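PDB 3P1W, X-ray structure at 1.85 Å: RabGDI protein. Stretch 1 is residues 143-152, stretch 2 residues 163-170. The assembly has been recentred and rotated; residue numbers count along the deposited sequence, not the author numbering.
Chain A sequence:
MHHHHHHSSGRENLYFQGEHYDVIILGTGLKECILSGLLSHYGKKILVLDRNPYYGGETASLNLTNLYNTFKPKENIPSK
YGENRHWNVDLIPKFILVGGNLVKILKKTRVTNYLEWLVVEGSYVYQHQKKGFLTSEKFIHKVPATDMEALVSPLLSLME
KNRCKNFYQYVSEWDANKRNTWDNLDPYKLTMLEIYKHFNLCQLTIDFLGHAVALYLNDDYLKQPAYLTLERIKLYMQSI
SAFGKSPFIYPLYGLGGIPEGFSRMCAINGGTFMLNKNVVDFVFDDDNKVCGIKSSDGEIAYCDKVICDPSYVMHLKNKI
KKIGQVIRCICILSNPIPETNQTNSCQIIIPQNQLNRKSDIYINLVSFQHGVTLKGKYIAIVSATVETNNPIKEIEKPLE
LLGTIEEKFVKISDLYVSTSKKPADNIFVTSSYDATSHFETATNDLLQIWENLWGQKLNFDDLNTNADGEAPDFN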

# COMPACT_ATOMS: atom_id res chain seq x y z
N VAL A 143 16.00 -9.26 0.92
CA VAL A 143 16.33 -8.06 1.66
C VAL A 143 16.80 -8.47 3.06
O VAL A 143 16.04 -9.06 3.81
CB VAL A 143 15.12 -7.15 1.81
CG1 VAL A 143 15.47 -5.97 2.70
CG2 VAL A 143 14.62 -6.68 0.40
N PRO A 144 18.06 -8.15 3.39
CA PRO A 144 18.56 -8.54 4.71
C PRO A 144 18.01 -7.63 5.78
O PRO A 144 17.92 -6.41 5.59
CB PRO A 144 20.07 -8.39 4.58
CG PRO A 144 20.29 -7.45 3.48
CD PRO A 144 19.09 -7.49 2.57
N ALA A 145 17.58 -8.23 6.89
CA ALA A 145 16.95 -7.48 7.96
C ALA A 145 17.56 -7.71 9.33
O ALA A 145 17.10 -7.14 10.29
CB ALA A 145 15.45 -7.77 7.99
N THR A 146 18.60 -8.54 9.42
CA THR A 146 19.35 -8.68 10.66
C THR A 146 20.83 -8.56 10.36
O THR A 146 21.26 -8.69 9.21
CB THR A 146 19.11 -10.03 11.33
OG1 THR A 146 19.71 -11.05 10.52
CG2 THR A 146 17.63 -10.31 11.51
N ASP A 147 21.60 -8.33 11.42
CA ASP A 147 23.05 -8.22 11.30
C ASP A 147 23.62 -9.47 10.62
O ASP A 147 24.47 -9.37 9.74
CB ASP A 147 23.72 -7.94 12.67
CG ASP A 147 23.35 -8.95 13.76
OD1 ASP A 147 22.36 -9.70 13.61
OD2 ASP A 147 24.07 -9.00 14.79
N MET A 148 23.11 -10.64 11.00
CA MET A 148 23.58 -11.90 10.46
C MET A 148 23.19 -12.07 8.99
O MET A 148 23.96 -12.62 8.20
CB MET A 148 23.05 -13.08 11.30
CG MET A 148 23.52 -13.07 12.78
SD MET A 148 25.24 -13.54 12.98
CE MET A 148 26.12 -11.98 12.76
N GLU A 149 22.02 -11.57 8.60
CA GLU A 149 21.58 -11.62 7.20
C GLU A 149 22.45 -10.72 6.33
O GLU A 149 22.82 -11.11 5.23
CB GLU A 149 20.10 -11.29 7.08
CG GLU A 149 19.21 -12.41 7.63
CD GLU A 149 17.72 -12.12 7.59
OE1 GLU A 149 17.29 -10.99 7.24
OE2 GLU A 149 16.97 -13.05 7.94
N ALA A 150 22.83 -9.56 6.85
CA ALA A 150 23.72 -8.64 6.14
C ALA A 150 25.10 -9.23 5.85
O ALA A 150 25.64 -9.06 4.74
CB ALA A 150 23.87 -7.35 6.94
N LEU A 151 25.67 -9.93 6.83
CA LEU A 151 27.04 -10.47 6.71
C LEU A 151 27.14 -11.52 5.60
O LEU A 151 28.23 -11.80 5.10
CB LEU A 151 27.49 -11.06 8.06
CG LEU A 151 28.99 -11.27 8.25
CD1 LEU A 151 29.73 -9.97 7.97
CD2 LEU A 151 29.29 -11.78 9.67
N VAL A 152 25.98 -12.06 5.22
CA VAL A 152 25.78 -13.15 4.27
C VAL A 152 25.03 -12.70 2.99
O VAL A 152 24.57 -13.54 2.20
CB VAL A 152 24.94 -14.27 4.96
CG1 VAL A 152 23.89 -13.70 5.83
CG2 VAL A 152 24.27 -15.14 3.99
N ARG A 163 30.57 -4.14 6.96
CA ARG A 163 30.13 -2.77 7.19
C ARG A 163 28.61 -2.71 7.42
O ARG A 163 28.15 -2.06 8.36
CB ARG A 163 30.54 -1.86 6.01
CG ARG A 163 32.04 -1.79 5.80
CD ARG A 163 32.51 -0.54 5.05
NE ARG A 163 32.47 -0.68 3.59
CZ ARG A 163 33.50 -1.04 2.82
NH1 ARG A 163 34.68 -1.35 3.34
NH2 ARG A 163 33.34 -1.12 1.50
N CYS A 164 27.85 -3.41 6.58
CA CYS A 164 26.39 -3.45 6.75
C CYS A 164 25.99 -4.17 8.05
O CYS A 164 25.04 -3.76 8.72
CB CYS A 164 25.71 -4.10 5.54
SG CYS A 164 24.00 -3.63 5.40
N LYS A 165 26.73 -5.22 8.42
CA LYS A 165 26.51 -5.89 9.71
C LYS A 165 26.67 -4.89 10.84
O LYS A 165 25.84 -4.84 11.74
CB LYS A 165 27.45 -7.09 9.92
CG LYS A 165 27.35 -7.74 11.34
CD LYS A 165 28.53 -8.68 11.72
CE LYS A 165 29.92 -8.01 11.69
NZ LYS A 165 30.64 -7.89 13.02
N ASN A 166 27.72 -4.08 10.78
CA ASN A 166 28.00 -3.07 11.81
C ASN A 166 26.88 -2.04 11.86
O ASN A 166 26.45 -1.61 12.93
CB ASN A 166 29.35 -2.39 11.56
CG ASN A 166 30.55 -3.32 11.78
OD1 ASN A 166 30.53 -4.21 12.65
ND2 ASN A 166 31.61 -3.11 11.00
N PHE A 167 26.38 -1.65 10.68
CA PHE A 167 25.28 -0.71 10.61
C PHE A 167 24.03 -1.27 11.27
O PHE A 167 23.41 -0.61 12.09
CB PHE A 167 25.01 -0.33 9.15
CG PHE A 167 23.86 0.61 8.98
CD1 PHE A 167 23.93 1.89 9.48
CD2 PHE A 167 22.71 0.20 8.33
CE1 PHE A 167 22.87 2.78 9.33
CE2 PHE A 167 21.64 1.09 8.17
CZ PHE A 167 21.73 2.38 8.69
N TYR A 168 23.66 -2.49 10.92
CA TYR A 168 22.49 -3.11 11.53
C TYR A 168 22.64 -3.29 13.04
O TYR A 168 21.68 -3.10 13.79
CB TYR A 168 22.15 -4.44 10.86
CG TYR A 168 21.34 -4.31 9.57
CD1 TYR A 168 20.81 -3.09 9.14
CD2 TYR A 168 21.03 -5.43 8.83
CE1 TYR A 168 20.05 -3.01 7.97
CE2 TYR A 168 20.29 -5.36 7.68
CZ TYR A 168 19.79 -4.16 7.24
OH TYR A 168 19.02 -4.13 6.07
N GLN A 169 23.83 -3.66 13.49
CA GLN A 169 24.09 -3.75 14.93
C GLN A 169 23.84 -2.40 15.61
O GLN A 169 23.13 -2.32 16.60
CB GLN A 169 25.51 -4.26 15.21
CG GLN A 169 25.66 -5.75 14.94
CD GLN A 169 27.08 -6.23 15.17
OE1 GLN A 169 27.92 -5.49 15.67
NE2 GLN A 169 27.34 -7.48 14.82
N TYR A 170 24.40 -1.34 15.03
CA TYR A 170 24.18 0.03 15.53
C TYR A 170 22.70 0.39 15.62
O TYR A 170 22.24 0.84 16.67
CB TYR A 170 24.89 1.04 14.63
CG TYR A 170 24.72 2.50 15.04
CD1 TYR A 170 25.35 3.02 16.17
CD2 TYR A 170 23.96 3.37 14.27
CE1 TYR A 170 25.21 4.37 16.53
CE2 TYR A 170 23.80 4.71 14.62
CZ TYR A 170 24.43 5.21 15.75
OH TYR A 170 24.26 6.54 16.08

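A short capped helix and the loop leading into it pack antiparallel against a longer helix of the same chain, in a small, largely apolar contact secured by one hydrogen bond from Tyr168. The axis of the short helix that starts at Asp147 runs at 169° to that of the longer helix, of which 163-170 is a part, and approaches it to 7.8 Å, a close spacing for two helices. The tightest backbone pairing is Asp147 with Lys165, whose CA atoms lie 4.5 Å apart. Together the two stretches bury 421 Å², and Tyr168 has the largest covered area.

Tyr168 points its CA-to-CB bond toward the first stretch and lays its side chain along the loop before the short helix. Its hydroxyl donates to a backbone carbonyl, with Tyr168 OH 2.6 Å from Pro144 O, so the phenol's polar end is satisfied within a buried setting. The ring also meets the start of the helix: Thr146 O sits at the ring edge, 3.3 Å from Tyr168 CD2. Thr146 O also accepts the helical bond from Ala150 N, at 3.0 Å. Pro144 adds an apolar contact, its CB 4.3 Å from Tyr168 CE2.

Ala150, one turn further on, points toward the second helix. Ala150 CB lies 3.9 Å from Tyr168 CD2, 4.0 Å from Cys164 CB and 3.9 Å from Lys165 N. The methyl group thus fills the space between Tyr168, Cys164 and the second helix's backbone at van der Waals distance.

Lys165 packs beside Ala150 through its aliphatic chain. Lys165 CG packs 3.9 Å from Asp147 CB, and Lys165 CD lies 3.8 Å from Leu151 CD2 and 4.2 Å from Met148 CE; the end of the lysine leads away, so methylene groups rather than the charged amine make these contacts. Asp147 also packs by its backbone, with Asp147 CA 3.9 Å from Tyr168 CB. At the margin, Asp147 OD2 and Gln169 NE2 stand 3.6 Å apart, a polar approach rather than a hydrogen bond.

Local bonds order the start of the short helix. At the N-cap, Thr146 OG1 accepts from Glu149 N at 3.0 Å, satisfying an amide that has no preceding helical turn to supply a carbonyl. The Glu149 side chain turns back past the cap, OE1 of Glu149 accepting from Ala145 N at 2.8 Å. A weak bond joins Met148 N to Asp147 OD1 at 2.9 Å. In the partner helix, regular i to i+4 bonds, including Tyr168 N to Cys164 O at 2.9 Å, hold the backbone that carries Cys164, Lys165 and Tyr168 to the contact.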